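Local coordinates for amidohydrolase 3 domain-containing protein (Bacillus thuringiensis serovar konkukian, PDB 3GGM), which is of unknown function but probably belongs to the hydrolases acting on non-peptide carbon-nitrogen bonds, this chain being only the N-terminal, strand-rich piece of the whole protein, at residues Val3-Leu8 and Ala27-Leu32; Gly11-Leu16 and Ile52-Lys57; Pro18-Val23 and Thr34-Asp39; Val23-Ile28 and Asp39-Ser44. All coordinates share one frame; numbering follows the deposited sequence.

All four contacts involve one mixed sheet, all are partly buried, and strand 22-29 carries three of them. Interaction 1 zips that strand to strand 6-9 with backbone bonds and a bulge, and is the richest in hydrogen bonds. Interaction 4 uses the same strand, sharing Ala27 and Ile28 with interaction 1, but meets it with a single leucine from a helical turn. Interaction 3 sits near that strand's other end, where valines and a glutamine pack without polar bonds between the segments. Interaction 2 lies on the other side of the chain's centre from interaction 1; there a buried leucine-isoleucine-glycine patch is flanked by a lysine methylene over an arginine guanidinium, with water at the surface.

Interaction 1 (Val3-Leu8 and Ala27-Leu32); sequences VPDMIL and AITDGL
The carboxylate of Asp5 is approached from above its plane: the backbone N of Asp30 lies 2.6 Å from Asp5 OD2, about 39° out of that plane. Asp5 OD1 accepts from a water 2.7 Å away, which also makes a weak bond to Asp30 OD1. With CG anti to its own carbonyl carbon, Asp5 swings its carboxylate across to the turn, where two acids come close; the backbone N-H and the water probably offset some of their repulsion. The other flat group is the Ile28 carbonyl. Two donors lie in its plane, Asp5 N at 2.8 Å and Met6 N at 3.0 Å, the second much the straighter (161° against 133°). Two consecutive residues facing one partner make this a classic beta bulge, placed where Val3-Leu8 joins the antiparallel pairing of strands 6-9 and 22-29. Beyond it the pairing is regular, and Ile28 N returns a nearly straight bond to Met6 O at 2.8 Å. On the face of Ile7, the methyl of Ala27 sits between Pro4 CB, 4.0 Å away, and Ile7 CG1. On the Met6 side, the Leu8 and Ile28 side chains cross obliquely, CD1 to CD1 at 4.1 Å, and Leu74 of the second subunit packs on Ile28. Thr29 OG1 touches Pro4 CA at 3.2 Å, while its hydrogen-bond partner is Thr34 OG1, across the two-residue hairpin turn at Asp30 and Gly31.

Interaction 2 (Gly11-Leu16 and Ile52-Lys57); sequences GKITTL and IDLKRK
Lys12 runs fully extended beyond CG, its chain crossing that of Arg56 at about a right angle. Arg56 is bent instead, at chi2 (-77°) and again at chi3 (-76°), and this double fold brings its guanidinium round against the lysine. Lys12 CE then sits over the centre of one guanidinium face, 3.3 Å from Arg56 CZ. The contact is made by a methylene; the charged ends, Lys12 NZ and Arg56 NH2, stay 4.0 Å apart. Water links both charges to backbone oxygens: one, in plane at the guanidinium edge, joins Arg56 NH1 to Gly11 O, and another joins Lys12 NZ to Arg56 O. Leu54 to Lys57 form a type I' beta turn, entered through an Asx turn at Asp53, and it carries the chain from strand 50-53 into strand 58-61. At the last residue of the turn Lys57 O accepts from Lys12 N at 3.1 Å, the donor standing above the carbonyl plane. Leu54, CG anti to its carbonyl carbon, lays CD1 right against Gly11 CA at 3.7 Å, where the glycine has no side chain. Ile13, its chain at about a right angle to that of Leu54, brings CD1 to 4.1 Å from Leu54 CD1.

Interaction 3 (Pro18-Val23 and Thr34-Asp39); sequences PSQPEV and TAVGGD
Gln20 O is the best-held polar atom on the residues that meet here, gripped once, through a hydrogen bond with the hydroxyl Thr15 OG1. That bond holds the carbonyl of Gln20 against the end of the neighbouring strand 12-14, while the side chain sets out the other way, to Thr34-Asp39. The chain is extended, CG anti to the backbone N (chi1 -164°), and it slides past Val36 in the opposite direction. Its amide tip ends beside strand 32-37, with NE2 4.0 Å from Val36 CG2 and OE1 4.1 Å from Gly37 CA. Val23 does most of the packing. Its CG1, anti to the carbonyl carbon, meets Val36 CB at 4.0 Å, and its CG2, in the crowded position between the backbone N and carbonyl carbon, reaches the same atom at 4.1 Å. The two valine side chains cross at about a right angle. Val23 CB also rests 3.5 Å from Gly37 O, where Gly37 takes backbone angles (157°/-133°) that call for glycine. Here the strands of the hairpin 22-29 and 32-37 are parting, and the leading residues of strand 22-29 turn across to strand 12-14. Leu16 of the third subunit packs on Val36. What touches between the segments is non-bonded packing, valine methyls, an amide tip and a glycine carbonyl; the strands themselves are positioned by backbone hydrogen bonds to either side, Val23 with Ile13 and Gly37 with Ser24.

Interaction 4 (Val23-Ile28 and Asp39-Ser44); sequences VSAIAI and DELLNS
One methyl makes almost all the close contacts. Leu41 CD2 drops onto strand 22-29 between two alanine methyls, 4.1 Å from Ala25 CB and 4.0 Å from Ala27 CB, and in the groove between them it rests on bare backbone, 3.7 Å from both Ala25 O and Ala27 N. Alanines on this face let the leucine come down to the peptide itself. The price appears in its first torsion, chi1 -103°, which lies away from the staggered positions and suggests some strain in fitting the methyl into place. Behind Leu41 the backbone of Asp39-Ser44 coils in helical fashion, with bonds running from Leu42 N, Asn43 N and Ser44 N to the carbonyls three residues earlier. The carbonyl of Leu41 is doubly gripped: Ser44 N lies 3.0 Å from Leu41 O, and Ser44 OG donates to that oxygen at 2.7 Å, in the carbonyl plane. Both bonds fix the leucine's own backbone and so the origin of its side chain. At the start of the coil, Glu40 OE2 accepts from Gly38 N, tying the coil to the end of strand 32-37, while Ser24 and Ala25 both face Gly37 in a classic beta bulge. The coil lies over one face of the sheet, its Leu42 touching Ile7 and Tyr9 of strand 6-9 and its Ser44 reaching Pro4, whereas Ile26 points to the other face, among Leu8, Ile13, Ile33 and Val36 of the flanking strands.

Interaction 1 (Val3-Leu8 and Ala27-Leu32)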
loop_
_atom_site.group_PDB
_atom_site.type_symbol
_atom_site.label_atom_id
_atom_site.label_comp_id
_atom_site.label_asym_id
_atom_site.label_seq_id
_atom_site.Cartn_x
_atom_site.Cartn_y
_atom_site.Cartn_z
ATOM N N VAL A 3 27.189 13.110 -2.589
ATOM C CA VAL A 3 27.093 12.210 -1.445
ATOM C C VAL A 3 25.629 12.041 -1.044
ATOM O O VAL A 3 24.923 13.024 -0.815
ATOM C CB VAL A 3 27.879 12.762 -0.233
ATOM C CG1 VAL A 3 27.838 11.764 0.905
ATOM C CG2 VAL A 3 29.318 13.045 -0.625
ATOM N N PRO A 4 25.151 10.789 -0.959
ATOM C CA PRO A 4 23.754 10.546 -0.578
ATOM C C PRO A 4 23.506 10.776 0.908
ATOM O O PRO A 4 24.412 10.615 1.726
ATOM C CB PRO A 4 23.538 9.087 -0.973
ATOM C CG PRO A 4 24.886 8.479 -0.712
ATOM C CD PRO A 4 25.833 9.524 -1.291
ATOM N N ASP A 5 22.279 11.148 1.259
ATOM C CA ASP A 5 21.950 11.368 2.661
ATOM C C ASP A 5 21.600 10.047 3.327
ATOM O O ASP A 5 21.833 9.859 4.521
ATOM C CB ASP A 5 20.762 12.324 2.803
ATOM C CG ASP A 5 21.024 13.675 2.173
ATOM O OD1 ASP A 5 22.181 14.149 2.244
ATOM O OD2 ASP A 5 20.071 14.263 1.618
ATOM N N MET A 6 21.057 9.126 2.540
ATOM C CA MET A 6 20.645 7.830 3.058
ATOM C C MET A 6 20.932 6.712 2.063
ATOM O O MET A 6 20.836 6.909 0.856
ATOM C CB MET A 6 19.144 7.876 3.366
ATOM C CG MET A 6 18.484 6.525 3.569
ATOM S SD MET A 6 18.963 5.717 5.101
ATOM C CE MET A 6 18.005 6.718 6.286
ATOM N N ILE A 7 21.285 5.543 2.586
ATOM C CA ILE A 7 21.551 4.371 1.761
ATOM C C ILE A 7 20.949 3.150 2.444
ATOM O O ILE A 7 21.363 2.781 3.539
ATOM C CB ILE A 7 23.059 4.115 1.577
ATOM C CG1 ILE A 7 23.681 5.233 0.738
ATOM C CG2 ILE A 7 23.272 2.753 0.918
ATOM C CD1 ILE A 7 25.158 5.040 0.453
ATOM N N LEU A 8 19.942 2.555 1.813
ATOM C CA LEU A 8 19.323 1.359 2.360
ATOM C C LEU A 8 19.905 0.230 1.526
ATOM O O LEU A 8 19.838 0.280 0.297
ATOM C CB LEU A 8 17.804 1.397 2.192
ATOM C CG LEU A 8 17.012 2.489 2.922
ATOM C CD1 LEU A 8 17.127 3.807 2.169
ATOM C CD2 LEU A 8 15.552 2.081 2.998
ATOM N N ALA A 27 20.078 4.461 -2.983
ATOM C CA ALA A 27 20.678 5.656 -2.389
ATOM C C ALA A 27 19.725 6.827 -2.593
ATOM O O ALA A 27 19.164 7.003 -3.683
ATOM C CB ALA A 27 22.042 5.966 -3.035
ATOM N N ILE A 28 19.560 7.623 -1.542
ATOM C CA ILE A 28 18.664 8.774 -1.561
ATOM C C ILE A 28 19.416 10.040 -1.184
ATOM O O ILE A 28 20.133 10.070 -0.179
ATOM C CB ILE A 28 17.500 8.582 -0.555
ATOM C CG1 ILE A 28 16.712 7.321 -0.913
ATOM C CG2 ILE A 28 16.583 9.821 -0.544
ATOM C CD1 ILE A 28 15.637 6.967 0.099
ATOM N N THR A 29 19.256 11.079 -2.000
ATOM C CA THR A 29 19.901 12.364 -1.751
ATOM C C THR A 29 18.795 13.410 -1.745
ATOM O O THR A 29 18.106 13.607 -2.746
ATOM C CB THR A 29 20.935 12.673 -2.839
ATOM O OG1 THR A 29 21.848 11.571 -2.933
ATOM C CG2 THR A 29 21.714 13.943 -2.500
ATOM N N ASP A 30 18.643 14.072 -0.602
ATOM C CA ASP A 30 17.589 15.057 -0.381
ATOM C C ASP A 30 16.473 14.377 -1.168
ATOM O O ASP A 30 16.409 14.488 -2.393
ATOM C CB ASP A 30 17.409 15.996 -1.585
ATOM C CG ASP A 30 18.590 16.946 -1.775
ATOM O OD1 ASP A 30 19.197 17.359 -0.761
ATOM O OD2 ASP A 30 18.907 17.292 -2.936
ATOM N N GLY A 31 15.574 13.707 -0.460
ATOM C CA GLY A 31 14.464 13.046 -1.120
ATOM C C GLY A 31 14.205 12.370 -2.444
ATOM O O GLY A 31 13.090 11.928 -2.724
ATOM N N LEU A 32 15.251 12.298 -3.263
ATOM C CA LEU A 32 15.170 11.693 -4.585
ATOM C C LEU A 32 16.180 10.551 -4.708
ATOM O O LEU A 32 17.280 10.623 -4.155
ATOM C CB LEU A 32 15.478 12.746 -5.653
ATOM C CG LEU A 32 14.758 14.099 -5.577
ATOM C CD1 LEU A 32 15.280 15.015 -6.689
ATOM C CD2 LEU A 32 13.257 13.903 -5.711
HETATM O O HOH W 1 21.840 16.645 1.154
#

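Interaction 2 (Gly11-Leu16 and Ile52-Lys57)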
loop_
_atom_site.group_PDB
_atom_site.type_symbol
_atom_site.label_atom_id
_atom_site.label_comp_id
_atom_site.label_asym_id
_atom_site.label_seq_id
_atom_site.Cartn_x
_atom_site.Cartn_y
_atom_site.Cartn_z
ATOM N N GLY A 11 18.692 -5.552 0.918
ATOM C CA GLY A 11 17.262 -5.804 0.927
ATOM C C GLY A 11 16.741 -6.244 -0.428
ATOM O O GLY A 11 17.507 -6.669 -1.297
ATOM N N LYS A 12 15.427 -6.166 -0.604
ATOM C CA LYS A 12 14.791 -6.532 -1.864
ATOM C C LYS A 12 14.007 -5.291 -2.242
ATOM O O LYS A 12 13.071 -4.911 -1.542
ATOM C CB LYS A 12 13.845 -7.715 -1.667
ATOM C CG LYS A 12 14.536 -8.953 -1.106
ATOM C CD LYS A 12 13.516 -9.966 -0.614
ATOM C CE LYS A 12 14.197 -11.185 -0.015
ATOM N NZ LYS A 12 13.201 -12.168 0.514
ATOM N N ILE A 13 14.402 -4.662 -3.343
ATOM C CA ILE A 13 13.755 -3.433 -3.782
ATOM C C ILE A 13 13.321 -3.478 -5.250
ATOM O O ILE A 13 14.147 -3.589 -6.159
ATOM C CB ILE A 13 14.704 -2.243 -3.572
ATOM C CG1 ILE A 13 15.305 -2.309 -2.163
ATOM C CG2 ILE A 13 13.954 -0.936 -3.784
ATOM C CD1 ILE A 13 16.553 -1.471 -1.968
ATOM N N THR A 14 12.018 -3.387 -5.473
ATOM C CA THR A 14 11.479 -3.406 -6.823
ATOM C C THR A 14 11.581 -2.045 -7.499
ATOM O O THR A 14 11.264 -1.018 -6.893
ATOM C CB THR A 14 9.994 -3.821 -6.819
ATOM O OG1 THR A 14 9.882 -5.146 -6.293
ATOM C CG2 THR A 14 9.424 -3.793 -8.251
ATOM N N THR A 15 12.028 -2.039 -8.749
ATOM C CA THR A 15 12.121 -0.794 -9.498
ATOM C C THR A 15 11.382 -1.015 -10.818
ATOM O O THR A 15 11.161 -2.160 -11.237
ATOM C CB THR A 15 13.584 -0.394 -9.799
ATOM O OG1 THR A 15 14.018 -1.031 -11.003
ATOM C CG2 THR A 15 14.510 -0.809 -8.639
ATOM N N LEU A 16 10.987 0.067 -11.470
ATOM C CA LEU A 16 10.285 -0.068 -12.730
ATOM C C LEU A 16 11.230 0.076 -13.915
ATOM O O LEU A 16 10.813 0.467 -15.004
ATOM C CB LEU A 16 9.139 0.950 -12.820
ATOM C CG LEU A 16 8.038 0.738 -11.780
ATOM C CD1 LEU A 16 6.903 1.739 -12.002
ATOM C CD2 LEU A 16 7.521 -0.702 -11.873
ATOM N N ILE A 52 21.096 2.112 6.208
ATOM C CA ILE A 52 20.181 1.176 6.838
ATOM C C ILE A 52 20.294 -0.216 6.241
ATOM O O ILE A 52 19.997 -0.428 5.066
ATOM C CB ILE A 52 18.715 1.631 6.685
ATOM C CG1 ILE A 52 18.518 3.008 7.322
ATOM C CG2 ILE A 52 17.791 0.607 7.320
ATOM C CD1 ILE A 52 17.100 3.529 7.210
ATOM N N ASP A 53 20.711 -1.160 7.071
ATOM C CA ASP A 53 20.836 -2.547 6.656
ATOM C C ASP A 53 19.425 -3.127 6.736
ATOM O O ASP A 53 18.908 -3.370 7.830
ATOM C CB ASP A 53 21.774 -3.296 7.611
ATOM C CG ASP A 53 21.919 -4.761 7.254
ATOM O OD1 ASP A 53 21.111 -5.259 6.444
ATOM O OD2 ASP A 53 22.841 -5.415 7.789
ATOM N N LEU A 54 18.808 -3.338 5.576
ATOM C CA LEU A 54 17.451 -3.867 5.489
ATOM C C LEU A 54 17.299 -5.321 5.969
ATOM O O LEU A 54 16.179 -5.827 6.083
ATOM C CB LEU A 54 16.947 -3.756 4.042
ATOM C CG LEU A 54 16.784 -2.321 3.525
ATOM C CD1 LEU A 54 16.556 -2.330 2.019
ATOM C CD2 LEU A 54 15.619 -1.638 4.261
ATOM N N LYS A 55 18.421 -5.992 6.220
ATOM C CA LYS A 55 18.393 -7.381 6.686
ATOM C C LYS A 55 17.441 -8.252 5.865
ATOM O O LYS A 55 16.665 -9.034 6.414
ATOM C CB LYS A 55 18.009 -7.422 8.168
ATOM C CG LYS A 55 19.029 -6.721 9.054
ATOM C CD LYS A 55 18.756 -6.958 10.537
ATOM C CE LYS A 55 19.888 -6.409 11.381
ATOM N NZ LYS A 55 19.585 -6.508 12.842
ATOM N N ARG A 56 17.531 -8.097 4.548
ATOM C CA ARG A 56 16.732 -8.822 3.564
ATOM C C ARG A 56 15.233 -8.571 3.559
ATOM O O ARG A 56 14.476 -9.341 2.979
ATOM C CB ARG A 56 17.030 -10.328 3.635
ATOM C CG ARG A 56 18.415 -10.689 3.047
ATOM C CD ARG A 56 18.413 -10.684 1.518
ATOM N NE ARG A 56 17.758 -11.882 0.978
ATOM C CZ ARG A 56 17.407 -12.042 -0.295
ATOM N NH1 ARG A 56 17.637 -11.079 -1.185
ATOM N NH2 ARG A 56 16.834 -13.174 -0.686
ATOM N N LYS A 57 14.804 -7.495 4.209
ATOM C CA LYS A 57 13.393 -7.123 4.202
ATOM C C LYS A 57 13.159 -6.485 2.836
ATOM O O LYS A 57 14.101 -5.989 2.210
ATOM C CB LYS A 57 13.089 -6.039 5.240
ATOM C CG LYS A 57 13.261 -6.416 6.689
ATOM C CD LYS A 57 13.002 -5.193 7.564
ATOM C CE LYS A 57 13.071 -5.536 9.041
ATOM N NZ LYS A 57 14.437 -5.946 9.458
HETATM O O HOH W 2 19.021 -8.963 -1.329
HETATM O O HOH W 3 12.006 -10.576 2.576
#

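Interaction 3 (Pro18-Val23 and Thr34-Asp39)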
loop_
_atom_site.group_PDB
_atom_site.type_symbol
_atom_site.label_atom_id
_atom_site.label_comp_id
_atom_site.label_asym_id
_atom_site.label_seq_id
_atom_site.Cartn_x
_atom_site.Cartn_y
_atom_site.Cartn_z
ATOM N N PRO A 18 13.069 -1.737 -16.600
ATOM C CA PRO A 18 13.027 -3.045 -17.255
ATOM C C PRO A 18 14.344 -3.804 -17.212
ATOM O O PRO A 18 14.357 -5.029 -17.117
ATOM C CB PRO A 18 12.610 -2.698 -18.680
ATOM C CG PRO A 18 11.715 -1.508 -18.473
ATOM C CD PRO A 18 12.506 -0.693 -17.473
ATOM N N SER A 19 15.451 -3.070 -17.260
ATOM C CA SER A 19 16.777 -3.685 -17.252
ATOM C C SER A 19 17.277 -4.063 -15.861
ATOM O O SER A 19 18.295 -4.746 -15.728
ATOM C CB SER A 19 17.791 -2.745 -17.898
ATOM O OG SER A 19 18.034 -1.635 -17.055
ATOM N N GLN A 20 16.575 -3.618 -14.824
ATOM C CA GLN A 20 16.990 -3.931 -13.462
ATOM C C GLN A 20 15.788 -3.777 -12.544
ATOM O O GLN A 20 15.728 -2.846 -11.735
ATOM C CB GLN A 20 18.120 -2.986 -13.031
ATOM C CG GLN A 20 18.883 -3.460 -11.808
ATOM C CD GLN A 20 20.113 -2.620 -11.506
ATOM O OE1 GLN A 20 20.975 -3.026 -10.720
ATOM N NE2 GLN A 20 20.200 -1.444 -12.119
ATOM N N PRO A 21 14.820 -4.702 -12.649
ATOM C CA PRO A 21 13.583 -4.714 -11.860
ATOM C C PRO A 21 13.725 -5.012 -10.369
ATOM O O PRO A 21 12.777 -4.811 -9.599
ATOM C CB PRO A 21 12.735 -5.762 -12.577
ATOM C CG PRO A 21 13.769 -6.749 -13.032
ATOM C CD PRO A 21 14.871 -5.865 -13.558
ATOM N N GLU A 22 14.890 -5.497 -9.963
ATOM C CA GLU A 22 15.117 -5.815 -8.555
ATOM C C GLU A 22 16.554 -5.505 -8.156
ATOM O O GLU A 22 17.492 -5.972 -8.798
ATOM C CB GLU A 22 14.829 -7.296 -8.300
ATOM C CG GLU A 22 13.428 -7.755 -8.711
ATOM C CD GLU A 22 12.346 -7.338 -7.717
ATOM O OE1 GLU A 22 12.405 -7.787 -6.549
ATOM O OE2 GLU A 22 11.434 -6.569 -8.098
ATOM N N VAL A 23 16.722 -4.698 -7.110
ATOM C CA VAL A 23 18.051 -4.352 -6.613
ATOM C C VAL A 23 18.046 -4.626 -5.118
ATOM O O VAL A 23 16.977 -4.865 -4.536
ATOM C CB VAL A 23 18.384 -2.861 -6.851
ATOM C CG1 VAL A 23 18.437 -2.573 -8.356
ATOM C CG2 VAL A 23 17.330 -1.978 -6.170
ATOM N N THR A 34 19.103 8.609 -5.985
ATOM C CA THR A 34 20.337 8.993 -6.671
ATOM C C THR A 34 21.015 7.827 -7.371
ATOM O O THR A 34 21.783 8.019 -8.318
ATOM C CB THR A 34 21.370 9.542 -5.681
ATOM O OG1 THR A 34 20.714 10.326 -4.687
ATOM C CG2 THR A 34 22.394 10.398 -6.411
ATOM N N ALA A 35 20.769 6.620 -6.872
ATOM C CA ALA A 35 21.363 5.426 -7.458
ATOM C C ALA A 35 20.740 4.169 -6.868
ATOM O O ALA A 35 20.170 4.201 -5.772
ATOM C CB ALA A 35 22.871 5.418 -7.206
ATOM N N VAL A 36 20.852 3.071 -7.612
ATOM C CA VAL A 36 20.342 1.770 -7.193
ATOM C C VAL A 36 21.370 0.735 -7.601
ATOM O O VAL A 36 22.153 0.966 -8.521
ATOM C CB VAL A 36 19.000 1.405 -7.878
ATOM C CG1 VAL A 36 17.918 2.396 -7.474
ATOM C CG2 VAL A 36 19.175 1.362 -9.396
ATOM N N GLY A 37 21.366 -0.402 -6.915
ATOM C CA GLY A 37 22.309 -1.464 -7.227
ATOM C C GLY A 37 22.517 -2.384 -6.035
ATOM O O GLY A 37 21.550 -2.802 -5.392
ATOM N N GLY A 38 23.777 -2.691 -5.738
ATOM C CA GLY A 38 24.096 -3.570 -4.629
ATOM C C GLY A 38 24.874 -2.856 -3.545
ATOM O O GLY A 38 24.863 -1.626 -3.469
ATOM N N ASP A 39 25.572 -3.606 -2.704
ATOM C CA ASP A 39 26.324 -2.960 -1.639
ATOM C C ASP A 39 27.479 -2.071 -2.126
ATOM O O ASP A 39 28.102 -1.405 -1.314
ATOM C CB ASP A 39 26.825 -3.990 -0.613
ATOM C CG ASP A 39 27.491 -5.187 -1.255
ATOM O OD1 ASP A 39 28.363 -4.986 -2.125
ATOM O OD2 ASP A 39 27.144 -6.331 -0.881
#

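Interaction 4 (Val23-Ile28 and Asp39-Ser44)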
loop_
_atom_site.group_PDB
_atom_site.type_symbol
_atom_site.label_atom_id
_atom_site.label_comp_id
_atom_site.label_asym_id
_atom_site.label_seq_id
_atom_site.Cartn_x
_atom_site.Cartn_y
_atom_site.Cartn_z
ATOM N N VAL A 23 16.722 -4.698 -7.110
ATOM C CA VAL A 23 18.051 -4.352 -6.613
ATOM C C VAL A 23 18.046 -4.626 -5.118
ATOM O O VAL A 23 16.977 -4.865 -4.536
ATOM C CB VAL A 23 18.384 -2.861 -6.851
ATOM C CG1 VAL A 23 18.437 -2.573 -8.356
ATOM C CG2 VAL A 23 17.330 -1.978 -6.170
ATOM N N SER A 24 19.220 -4.615 -4.492
ATOM C CA SER A 24 19.286 -4.866 -3.052
ATOM C C SER A 24 19.619 -3.604 -2.273
ATOM O O SER A 24 19.605 -3.605 -1.048
ATOM C CB SER A 24 20.333 -5.935 -2.733
ATOM O OG SER A 24 21.638 -5.521 -3.116
ATOM N N ALA A 25 19.926 -2.526 -2.982
ATOM C CA ALA A 25 20.291 -1.291 -2.308
ATOM C C ALA A 25 19.864 -0.058 -3.086
ATOM O O ALA A 25 19.860 -0.055 -4.306
ATOM C CB ALA A 25 21.782 -1.255 -2.092
ATOM N N ILE A 26 19.527 0.997 -2.357
ATOM C CA ILE A 26 19.109 2.233 -2.991
ATOM C C ILE A 26 19.743 3.403 -2.247
ATOM O O ILE A 26 19.941 3.336 -1.029
ATOM C CB ILE A 26 17.566 2.352 -2.956
ATOM C CG1 ILE A 26 17.104 3.587 -3.718
ATOM C CG2 ILE A 26 17.088 2.436 -1.520
ATOM C CD1 ILE A 26 15.590 3.706 -3.779
ATOM N N ALA A 27 20.078 4.461 -2.983
ATOM C CA ALA A 27 20.678 5.656 -2.389
ATOM C C ALA A 27 19.725 6.827 -2.593
ATOM O O ALA A 27 19.164 7.003 -3.683
ATOM C CB ALA A 27 22.042 5.966 -3.035
ATOM N N ILE A 28 19.560 7.623 -1.542
ATOM C CA ILE A 28 18.664 8.774 -1.561
ATOM C C ILE A 28 19.416 10.040 -1.184
ATOM O O ILE A 28 20.133 10.070 -0.179
ATOM C CB ILE A 28 17.500 8.582 -0.555
ATOM C CG1 ILE A 28 16.712 7.321 -0.913
ATOM C CG2 ILE A 28 16.583 9.821 -0.544
ATOM C CD1 ILE A 28 15.637 6.967 0.099
ATOM N N ASP A 39 25.572 -3.606 -2.704
ATOM C CA ASP A 39 26.324 -2.960 -1.639
ATOM C C ASP A 39 27.479 -2.071 -2.126
ATOM O O ASP A 39 28.102 -1.405 -1.314
ATOM C CB ASP A 39 26.825 -3.990 -0.613
ATOM C CG ASP A 39 27.491 -5.187 -1.255
ATOM O OD1 ASP A 39 28.363 -4.986 -2.125
ATOM O OD2 ASP A 39 27.144 -6.331 -0.881
ATOM N N GLU A 40 27.764 -2.042 -3.433
ATOM C CA GLU A 40 28.844 -1.164 -3.907
ATOM C C GLU A 40 28.436 0.294 -3.665
ATOM O O GLU A 40 29.283 1.174 -3.576
ATOM C CB GLU A 40 29.168 -1.383 -5.400
ATOM C CG GLU A 40 28.071 -1.003 -6.397
ATOM C CD GLU A 40 26.919 -1.996 -6.419
ATOM O OE1 GLU A 40 26.992 -3.023 -5.711
ATOM O OE2 GLU A 40 25.938 -1.749 -7.152
ATOM N N LEU A 41 27.134 0.538 -3.543
ATOM C CA LEU A 41 26.631 1.879 -3.280
ATOM C C LEU A 41 27.226 2.441 -1.984
ATOM O O LEU A 41 27.370 3.658 -1.824
ATOM C CB LEU A 41 25.104 1.865 -3.171
ATOM C CG LEU A 41 24.276 2.364 -4.360
ATOM C CD1 LEU A 41 24.654 1.630 -5.634
ATOM C CD2 LEU A 41 22.783 2.177 -4.033
ATOM N N LEU A 42 27.574 1.556 -1.056
ATOM C CA LEU A 42 28.141 2.010 0.208
ATOM C C LEU A 42 29.495 2.709 0.021
ATOM O O LEU A 42 29.950 3.429 0.905
ATOM C CB LEU A 42 28.277 0.828 1.175
ATOM C CG LEU A 42 26.947 0.264 1.678
ATOM C CD1 LEU A 42 27.160 -1.085 2.397
ATOM C CD2 LEU A 42 26.309 1.293 2.615
ATOM N N ASN A 43 30.133 2.507 -1.130
ATOM C CA ASN A 43 31.419 3.147 -1.390
ATOM C C ASN A 43 31.256 4.646 -1.618
ATOM O O ASN A 43 32.217 5.410 -1.490
ATOM C CB ASN A 43 32.104 2.527 -2.610
ATOM C CG ASN A 43 32.435 1.064 -2.412
ATOM O OD1 ASN A 43 32.867 0.662 -1.334
ATOM N ND2 ASN A 43 32.242 0.261 -3.455
ATOM N N SER A 44 30.038 5.064 -1.945
ATOM C CA SER A 44 29.750 6.476 -2.203
ATOM C C SER A 44 29.386 7.219 -0.925
ATOM O O SER A 44 29.322 8.448 -0.906
ATOM C CB SER A 44 28.590 6.601 -3.186
ATOM O OG SER A 44 27.370 6.249 -2.551
#